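Local coordinates for protein pectate lyase/Amb allergen (Acidovorax citrulli, PDB 4HWV) that probably cleaves pectate by calcium-dependent lyase chemistry, as a secreted member of polysaccharide lyase family 1, at residues L305-P319 against Q338-N350. Sequence-based numbering, arbitrary orientation.
Sequences LIGGTDVPGADSGNP and QARVRYGMVHLYN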
ATOM      1  N   LEU A 305     -16.665 -14.018   6.274  1.00  3.85           N
ATOM      2  CA  LEU A 305     -17.766 -14.239   7.194  1.00  4.42           C
ATOM      3  C   LEU A 305     -18.795 -15.094   6.464  1.00  4.34           C
ATOM      4  O   LEU A 305     -19.398 -14.645   5.476  1.00  4.94           O
ATOM      5  CB  LEU A 305     -18.397 -12.901   7.585  1.00  4.97           C
ATOM      6  CG  LEU A 305     -19.498 -12.979   8.648  1.00  6.44           C
ATOM      7  CD1 LEU A 305     -18.902 -13.322  10.010  1.00  7.28           C
ATOM      8  CD2 LEU A 305     -20.241 -11.665   8.732  1.00  7.46           C
ATOM      9  N   ILE A 306     -18.959 -16.347   6.909  1.00  4.09           N
ATOM     10  CA  ILE A 306     -19.973 -17.238   6.351  0.50  4.23           C
ATOM     11  C   ILE A 306     -21.093 -17.314   7.393  1.00  4.68           C
ATOM     12  O   ILE A 306     -20.939 -17.984   8.415  1.00  5.15           O
ATOM     13  CB  ILE A 306     -19.411 -18.659   6.045  0.50  4.40           C
ATOM     14  CG1 ILE A 306     -18.106 -18.591   5.224  0.50  4.88           C
ATOM     15  CG2 ILE A 306     -20.471 -19.487   5.329  0.50  4.63           C
ATOM     16  CD1 ILE A 306     -18.247 -17.840   3.903  0.50  4.33           C
ATOM     17  N   GLY A 307     -22.182 -16.583   7.151  1.00  4.95           N
ATOM     18  CA  GLY A 307     -23.264 -16.463   8.121  1.00  5.41           C
ATOM     19  C   GLY A 307     -23.011 -15.316   9.087  1.00  5.42           C
ATOM     20  O   GLY A 307     -22.022 -15.323   9.831  1.00  6.37           O
ATOM     21  N   GLY A 308     -23.887 -14.318   9.077  1.00  6.25           N
ATOM     22  CA  GLY A 308     -23.675 -13.107   9.843  1.00  7.33           C
ATOM     23  C   GLY A 308     -24.277 -13.037  11.235  1.00  7.03           C
ATOM     24  O   GLY A 308     -24.076 -12.024  11.903  1.00  9.09           O
ATOM     25  N   THR A 309     -25.022 -14.060  11.671  1.00  6.16           N
ATOM     26  CA  THR A 309     -25.654 -14.023  12.981  1.00  7.16           C
ATOM     27  C   THR A 309     -25.842 -15.403  13.621  1.00  7.17           C
ATOM     28  O   THR A 309     -26.103 -16.390  12.947  1.00  7.27           O
ATOM     29  CB  THR A 309     -27.039 -13.340  12.911  1.00  8.92           C
ATOM     30  OG1 THR A 309     -27.636 -13.363  14.208  1.00  9.86           O
ATOM     31  CG2 THR A 309     -27.964 -14.029  11.927  1.00 10.14           C
ATOM     32  N   ASP A 310     -25.708 -15.466  14.945  1.00  7.70           N
ATOM     33  CA  ASP A 310     -26.006 -16.703  15.670  1.00  8.39           C
ATOM     34  C   ASP A 310     -27.492 -17.025  15.686  1.00  8.70           C
ATOM     35  O   ASP A 310     -27.870 -18.158  15.963  1.00  8.69           O
ATOM     36  CB  ASP A 310     -25.559 -16.595  17.128  1.00  9.04           C
ATOM     37  CG  ASP A 310     -24.061 -16.699  17.304  1.00 10.34           C
ATOM     38  OD1 ASP A 310     -23.339 -17.065  16.344  1.00  9.09           O
ATOM     39  OD2 ASP A 310     -23.628 -16.458  18.455  1.00 12.99           O
ATOM     40  N   VAL A 311     -28.346 -16.034  15.446  1.00  8.86           N
ATOM     41  CA  VAL A 311     -29.776 -16.263  15.623  1.00  9.30           C
ATOM     42  C   VAL A 311     -30.304 -17.078  14.440  1.00  9.60           C
ATOM     43  O   VAL A 311     -30.130 -16.673  13.289  1.00 10.48           O
ATOM     44  CB  VAL A 311     -30.544 -14.928  15.687  1.00 10.11           C
ATOM     45  CG1 VAL A 311     -32.026 -15.196  15.877  1.00 10.44           C
ATOM     46  CG2 VAL A 311     -30.012 -14.044  16.798  1.00 11.06           C
ATOM     47  N   PRO A 312     -30.917 -18.241  14.707  1.00 10.54           N
ATOM     48  CA  PRO A 312     -31.428 -19.043  13.589  1.00 10.89           C
ATOM     49  C   PRO A 312     -32.675 -18.424  12.984  1.00 11.00           C
ATOM     50  O   PRO A 312     -33.473 -17.795  13.675  1.00 12.01           O
ATOM     51  CB  PRO A 312     -31.774 -20.392  14.237  1.00 11.49           C
ATOM     52  CG  PRO A 312     -32.039 -20.062  15.701  1.00 11.16           C
ATOM     53  CD  PRO A 312     -31.142 -18.883  16.017  1.00 10.77           C
ATOM     54  N   GLY A 313     -32.840 -18.609  11.686  1.00  9.92           N
ATOM     55  CA  GLY A 313     -34.009 -18.086  11.011  1.00 10.22           C
ATOM     56  C   GLY A 313     -33.883 -18.255   9.520  1.00 10.30           C
ATOM     57  O   GLY A 313     -32.776 -18.320   8.975  1.00 10.89           O
ATOM     58  N   ALA A 314     -35.019 -18.324   8.849  1.00 10.82           N
ATOM     59  CA  ALA A 314     -35.031 -18.583   7.416  1.00 10.85           C
ATOM     60  C   ALA A 314     -34.303 -17.515   6.602  1.00 10.72           C
ATOM     61  O   ALA A 314     -33.769 -17.798   5.549  1.00 11.24           O
ATOM     62  CB  ALA A 314     -36.461 -18.723   6.907  1.00 11.93           C
ATOM     63  N   ASP A 315     -34.295 -16.293   7.108  1.00  9.91           N
ATOM     64  CA  ASP A 315     -33.662 -15.170   6.418  0.50 10.66           C
ATOM     65  C   ASP A 315     -32.140 -15.164   6.549  1.00 11.21           C
ATOM     66  O   ASP A 315     -31.429 -15.222   5.554  1.00 12.39           O
ATOM     67  CB  ASP A 315     -34.199 -13.831   6.944  0.50 20.00           C
ATOM     68  CG  ASP A 315     -35.678 -13.641   6.685  0.50 20.00           C
ATOM     69  OD1 ASP A 315     -36.493 -14.414   7.229  0.50 20.00           O
ATOM     70  OD2 ASP A 315     -36.042 -12.698   5.953  0.50 20.00           O
ATOM     71  N   SER A 316     -31.633 -15.102   7.774  1.00 10.31           N
ATOM     72  CA  SER A 316     -30.213 -14.837   7.980  1.00 10.72           C
ATOM     73  C   SER A 316     -29.435 -15.871   8.805  1.00 10.01           C
ATOM     74  O   SER A 316     -28.225 -15.744   8.977  1.00  9.38           O
ATOM     75  CB  SER A 316     -30.015 -13.436   8.577  1.00 12.10           C
ATOM     76  OG  SER A 316     -30.708 -13.308   9.800  1.00 13.61           O
ATOM     77  N   GLY A 317     -30.105 -16.898   9.300  1.00  9.21           N
ATOM     78  CA  GLY A 317     -29.419 -17.952  10.044  1.00  8.89           C
ATOM     79  C   GLY A 317     -29.997 -19.288   9.634  1.00  8.22           C
ATOM     80  O   GLY A 317     -30.604 -20.006  10.441  1.00  8.46           O
ATOM     81  N   ASN A 318     -29.778 -19.634   8.366  1.00  8.04           N
ATOM     82  CA  ASN A 318     -30.502 -20.720   7.729  1.00  7.74           C
ATOM     83  C   ASN A 318     -29.537 -21.833   7.352  1.00  8.27           C
ATOM     84  O   ASN A 318     -28.695 -21.645   6.476  1.00  8.23           O
ATOM     85  CB  ASN A 318     -31.226 -20.172   6.491  1.00  8.39           C
ATOM     86  CG  ASN A 318     -32.135 -21.182   5.827  1.00  8.97           C
ATOM     87  OD1 ASN A 318     -31.928 -22.398   5.916  1.00  9.73           O
ATOM     88  ND2 ASN A 318     -33.172 -20.679   5.152  1.00 10.06           N
ATOM     89  N   PRO A 319     -29.643 -22.990   8.030  1.00  8.45           N
ATOM     90  CA  PRO A 319     -28.713 -24.097   7.776  1.00  9.21           C
ATOM     91  C   PRO A 319     -28.949 -24.819   6.457  1.00  9.08           C
ATOM     92  O   PRO A 319     -28.274 -25.812   6.193  1.00 10.08           O
ATOM     93  CB  PRO A 319     -28.967 -25.044   8.949  1.00  9.34           C
ATOM     94  CG  PRO A 319     -30.395 -24.813   9.304  1.00  9.31           C
ATOM     95  CD  PRO A 319     -30.639 -23.332   9.069  1.00  9.04           C
ATOM     96  N   GLN A 338     -10.898 -17.212   8.584  1.00  4.86           N
ATOM     97  CA  GLN A 338     -10.369 -17.888   7.411  1.00  4.90           C
ATOM     98  C   GLN A 338     -10.669 -19.398   7.427  1.00  4.45           C
ATOM     99  O   GLN A 338      -9.753 -20.213   7.446  1.00  5.62           O
ATOM    100  CB  GLN A 338      -8.878 -17.539   7.178  1.00  6.03           C
ATOM    101  CG  GLN A 338      -7.920 -17.751   8.364  1.00  6.60           C
ATOM    102  CD  GLN A 338      -6.602 -16.997   8.202  1.00  5.48           C
ATOM    103  OE1 GLN A 338      -5.968 -17.022   7.132  1.00  5.35           O
ATOM    104  NE2 GLN A 338      -6.164 -16.343   9.270  1.00  5.59           N
ATOM    105  N   ALA A 339     -11.946 -19.799   7.386  1.00  4.26           N
ATOM    106  CA  ALA A 339     -13.153 -18.964   7.331  1.00  4.51           C
ATOM    107  C   ALA A 339     -13.898 -19.061   8.668  1.00  4.70           C
ATOM    108  O   ALA A 339     -13.700 -20.030   9.419  1.00  5.71           O
ATOM    109  CB  ALA A 339     -14.074 -19.440   6.191  1.00  5.52           C
ATOM    110  N   ARG A 340     -14.763 -18.089   8.950  1.00  4.84           N
ATOM    111  CA  ARG A 340     -15.628 -18.165  10.125  1.00  4.93           C
ATOM    112  C   ARG A 340     -17.001 -18.670   9.680  1.00  4.57           C
ATOM    113  O   ARG A 340     -17.693 -17.991   8.913  1.00  4.94           O
ATOM    114  CB  ARG A 340     -15.774 -16.804  10.807  1.00  5.37           C
ATOM    115  CG  ARG A 340     -16.430 -16.882  12.179  1.00  6.27           C
ATOM    116  CD  ARG A 340     -17.063 -15.553  12.632  1.00  6.23           C
ATOM    117  NE  ARG A 340     -17.366 -15.605  14.066  1.00  6.55           N
ATOM    118  CZ  ARG A 340     -18.394 -16.278  14.589  1.00  7.04           C
ATOM    119  NH1 ARG A 340     -19.242 -16.940  13.806  1.00  7.30           N
ATOM    120  NH2 ARG A 340     -18.568 -16.302  15.910  1.00  8.15           N
ATOM    121  N   VAL A 341     -17.392 -19.859  10.141  1.00  5.05           N
ATOM    122  CA  VAL A 341     -18.560 -20.541   9.583  1.00  5.06           C
ATOM    123  C   VAL A 341     -19.726 -20.730  10.546  1.00  5.30           C
ATOM    124  O   VAL A 341     -19.621 -21.483  11.529  1.00  5.79           O
ATOM    125  CB  VAL A 341     -18.160 -21.910   9.020  1.00  5.84           C
ATOM    126  CG1 VAL A 341     -19.390 -22.594   8.434  1.00  6.05           C
ATOM    127  CG2 VAL A 341     -17.041 -21.742   7.984  1.00  6.22           C
ATOM    128  N   ARG A 342     -20.833 -20.047  10.258  1.00  5.76           N
ATOM    129  CA  ARG A 342     -22.129 -20.332  10.901  1.00  5.62           C
ATOM    130  C   ARG A 342     -23.047 -20.988   9.883  1.00  6.01           C
ATOM    131  O   ARG A 342     -22.977 -20.654   8.708  1.00  7.42           O
ATOM    132  CB  ARG A 342     -22.849 -19.063  11.370  1.00  5.88           C
ATOM    133  CG  ARG A 342     -22.139 -18.258  12.436  1.00  5.74           C
ATOM    134  CD  ARG A 342     -22.958 -17.005  12.707  1.00  6.84           C
ATOM    135  NE  ARG A 342     -22.512 -16.222  13.856  1.00  7.32           N
ATOM    136  CZ  ARG A 342     -21.862 -15.065  13.791  1.00  7.46           C
ATOM    137  NH1 ARG A 342     -21.564 -14.515  12.628  1.00  7.49           N
ATOM    138  NH2 ARG A 342     -21.541 -14.434  14.918  1.00  8.89           N
ATOM    139  N   TYR A 343     -23.890 -21.916  10.351  1.00  5.54           N
ATOM    140  CA  TYR A 343     -25.050 -22.452   9.611  1.00  6.05           C
ATOM    141  C   TYR A 343     -24.764 -23.260   8.356  1.00  7.12           C
ATOM    142  O   TYR A 343     -25.500 -24.190   8.085  1.00  8.89           O
ATOM    143  CB  TYR A 343     -26.139 -21.378   9.371  1.00  6.45           C
ATOM    144  CG  TYR A 343     -26.817 -21.045  10.683  1.00  6.59           C
ATOM    145  CD1 TYR A 343     -27.688 -21.958  11.291  1.00  7.71           C
ATOM    146  CD2 TYR A 343     -26.519 -19.869  11.368  1.00  7.51           C
ATOM    147  CE1 TYR A 343     -28.262 -21.692  12.525  1.00  8.16           C
ATOM    148  CE2 TYR A 343     -27.089 -19.596  12.603  1.00  7.27           C
ATOM    149  CZ  TYR A 343     -27.948 -20.518  13.178  1.00  7.41           C
ATOM    150  OH  TYR A 343     -28.515 -20.275  14.406  1.00  8.83           O
ATOM    151  N   GLY A 344     -23.710 -22.933   7.609  1.00  6.63           N
ATOM    152  CA  GLY A 344     -23.463 -23.586   6.331  1.00  7.27           C
ATOM    153  C   GLY A 344     -22.640 -24.865   6.397  1.00  7.12           C
ATOM    154  O   GLY A 344     -21.938 -25.135   7.382  1.00  8.23           O
ATOM    155  N   MET A 345     -22.732 -25.655   5.331  1.00  7.18           N
ATOM    156  CA  MET A 345     -21.871 -26.820   5.112  1.00  6.75           C
ATOM    157  C   MET A 345     -20.688 -26.360   4.276  1.00  5.78           C
ATOM    158  O   MET A 345     -20.820 -26.116   3.077  1.00  5.94           O
ATOM    159  CB  MET A 345     -22.659 -27.932   4.422  1.00  8.02           C
ATOM    160  CG  MET A 345     -23.867 -28.350   5.274  1.00 10.41           C
ATOM    161  SD  MET A 345     -25.170 -29.187   4.360  1.00 12.92           S
ATOM    162  CE  MET A 345     -24.312 -30.699   4.137  1.00 12.99           C
ATOM    163  N   VAL A 346     -19.548 -26.182   4.928  1.00  4.83           N
ATOM    164  CA  VAL A 346     -18.394 -25.536   4.302  1.00  4.76           C
ATOM    165  C   VAL A 346     -17.202 -26.492   4.255  1.00  4.60           C
ATOM    166  O   VAL A 346     -16.803 -27.072   5.271  1.00  5.94           O
ATOM    167  CB  VAL A 346     -18.026 -24.249   5.046  1.00  4.90           C
ATOM    168  CG1 VAL A 346     -16.752 -23.617   4.493  1.00  5.63           C
ATOM    169  CG2 VAL A 346     -19.186 -23.264   4.960  1.00  6.21           C
ATOM    170  N   HIS A 347     -16.674 -26.678   3.045  1.00  4.28           N
ATOM    171  CA  HIS A 347     -15.578 -27.594   2.781  1.00  3.83           C
ATOM    172  C   HIS A 347     -14.338 -26.773   2.454  1.00  4.35           C
ATOM    173  O   HIS A 347     -14.377 -25.955   1.537  1.00  5.21           O
ATOM    174  CB  HIS A 347     -15.994 -28.476   1.592  1.00  4.36           C
ATOM    175  CG  HIS A 347     -15.023 -29.554   1.221  1.00  4.07           C
ATOM    176  ND1 HIS A 347     -15.051 -30.140  -0.027  1.00  4.78           N
ATOM    177  CD2 HIS A 347     -14.046 -30.191   1.917  1.00  5.26           C
ATOM    178  CE1 HIS A 347     -14.147 -31.098  -0.086  1.00  5.14           C
ATOM    179  NE2 HIS A 347     -13.509 -31.144   1.074  1.00  5.43           N
ATOM    180  N   LEU A 348     -13.254 -26.981   3.198  1.00  4.09           N
ATOM    181  CA  LEU A 348     -11.981 -26.301   2.897  1.00  4.50           C
ATOM    182  C   LEU A 348     -10.960 -27.389   2.638  1.00  4.33           C
ATOM    183  O   LEU A 348     -10.650 -28.170   3.533  1.00  4.90           O
ATOM    184  CB  LEU A 348     -11.494 -25.433   4.069  1.00  6.21           C
ATOM    185  CG  LEU A 348     -12.482 -24.345   4.509  1.00  6.82           C
ATOM    186  CD1 LEU A 348     -13.263 -24.792   5.742  1.00  7.34           C
ATOM    187  CD2 LEU A 348     -11.778 -23.004   4.730  1.00  7.25           C
ATOM    188  N   TYR A 349     -10.472 -27.475   1.408  1.00  4.41           N
ATOM    189  CA  TYR A 349      -9.457 -28.468   1.105  1.00  5.02           C
ATOM    190  C   TYR A 349      -8.307 -27.921   0.278  1.00  4.72           C
ATOM    191  O   TYR A 349      -8.499 -27.057  -0.565  1.00  5.08           O
ATOM    192  CB  TYR A 349     -10.055 -29.732   0.453  1.00  5.91           C
ATOM    193  CG  TYR A 349     -10.608 -29.633  -0.959  1.00  6.73           C
ATOM    194  CD1 TYR A 349     -11.920 -29.223  -1.200  1.00  6.90           C
ATOM    195  CD2 TYR A 349      -9.842 -30.025  -2.061  1.00  7.50           C
ATOM    196  CE1 TYR A 349     -12.434 -29.198  -2.492  1.00  8.55           C
ATOM    197  CE2 TYR A 349     -10.352 -29.982  -3.351  1.00  8.59           C
ATOM    198  CZ  TYR A 349     -11.639 -29.573  -3.555  1.00  8.97           C
ATOM    199  OH  TYR A 349     -12.148 -29.531  -4.847  1.00 11.30           O
ATOM    200  N   ASN A 350      -7.101 -28.406   0.559  1.00  4.74           N
ATOM    201  CA  ASN A 350      -5.939 -28.044  -0.252  1.00  4.90           C
ATOM    202  C   ASN A 350      -5.757 -26.530  -0.356  1.00  4.56           C
ATOM    203  O   ASN A 350      -5.518 -25.997  -1.444  1.00  4.76           O
ATOM    204  CB  ASN A 350      -6.012 -28.646  -1.665  1.00  5.64           C
ATOM    205  CG  ASN A 350      -5.840 -30.162  -1.700  1.00  6.22           C
ATOM    206  OD1 ASN A 350      -6.333 -30.790  -2.621  1.00  6.85           O
ATOM    207  ND2 ASN A 350      -5.087 -30.744  -0.747  1.00  7.27           N
TER
HETATM  208  O   HOH W   1     -19.583 -16.663  10.735  1.00  6.64           O
HETATM  209  O   HOH W   2     -20.859 -18.294  16.122  1.00  6.97           O
HETATM  210  O   HOH W   3     -21.368 -15.112  17.809  1.00 15.73           O
HETATM  211  O   HOH W   4     -25.794 -26.772   7.602  1.00 11.02           O
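Thr309 lies over one face of the Arg342 guanidinium, its CA 3.8 Å above the plane and toward the rim, while Arg340 NH1 sits over the centre of the opposite face; Gly307 O, Asp310 OD1 and a water line the edge. Over one face of the Tyr343 ring lies Gly317, whose CA makes a CH-pi contact 4.0 Å from the centroid; Thr309 O and Asp310 O lie at its edge, near the ring plane. Both groups project from a turn of the right-handed parallel beta-helix of pectate lyases, where strands 302-306 and 340-341 stack in consecutive coils. They pair in parallel, Ile306 N donating to Arg340 O and Arg342 N to Ile306 O; Leu305, beside the Arg340 chain, is also a neighbour of the calcium ligand Asp282. On the other side of these strands Ile306 packs CG2 against Val346 CG2, inside the coil. The Arg342 chain, extended from CG to NE, carries NE to Asp310 OD1 in a salt bridge of 2.8 Å, nearly straight at 169° but on the anti side of Asp310 OD1 and well out of the carboxylate plane, which is turned 68° from the guanidinium. NH1 reaches Gly307 O at 2.9 Å, so two bonds fix the guanidinium's rotation and tie the loop after Ile306 to the next coil. Pro312 CB closes on the phenol end of Tyr343, beside helix 405-414, and the Tyr343 OH donates to Asp310 O at 2.7 Å, from 48° above the carbonyl plane.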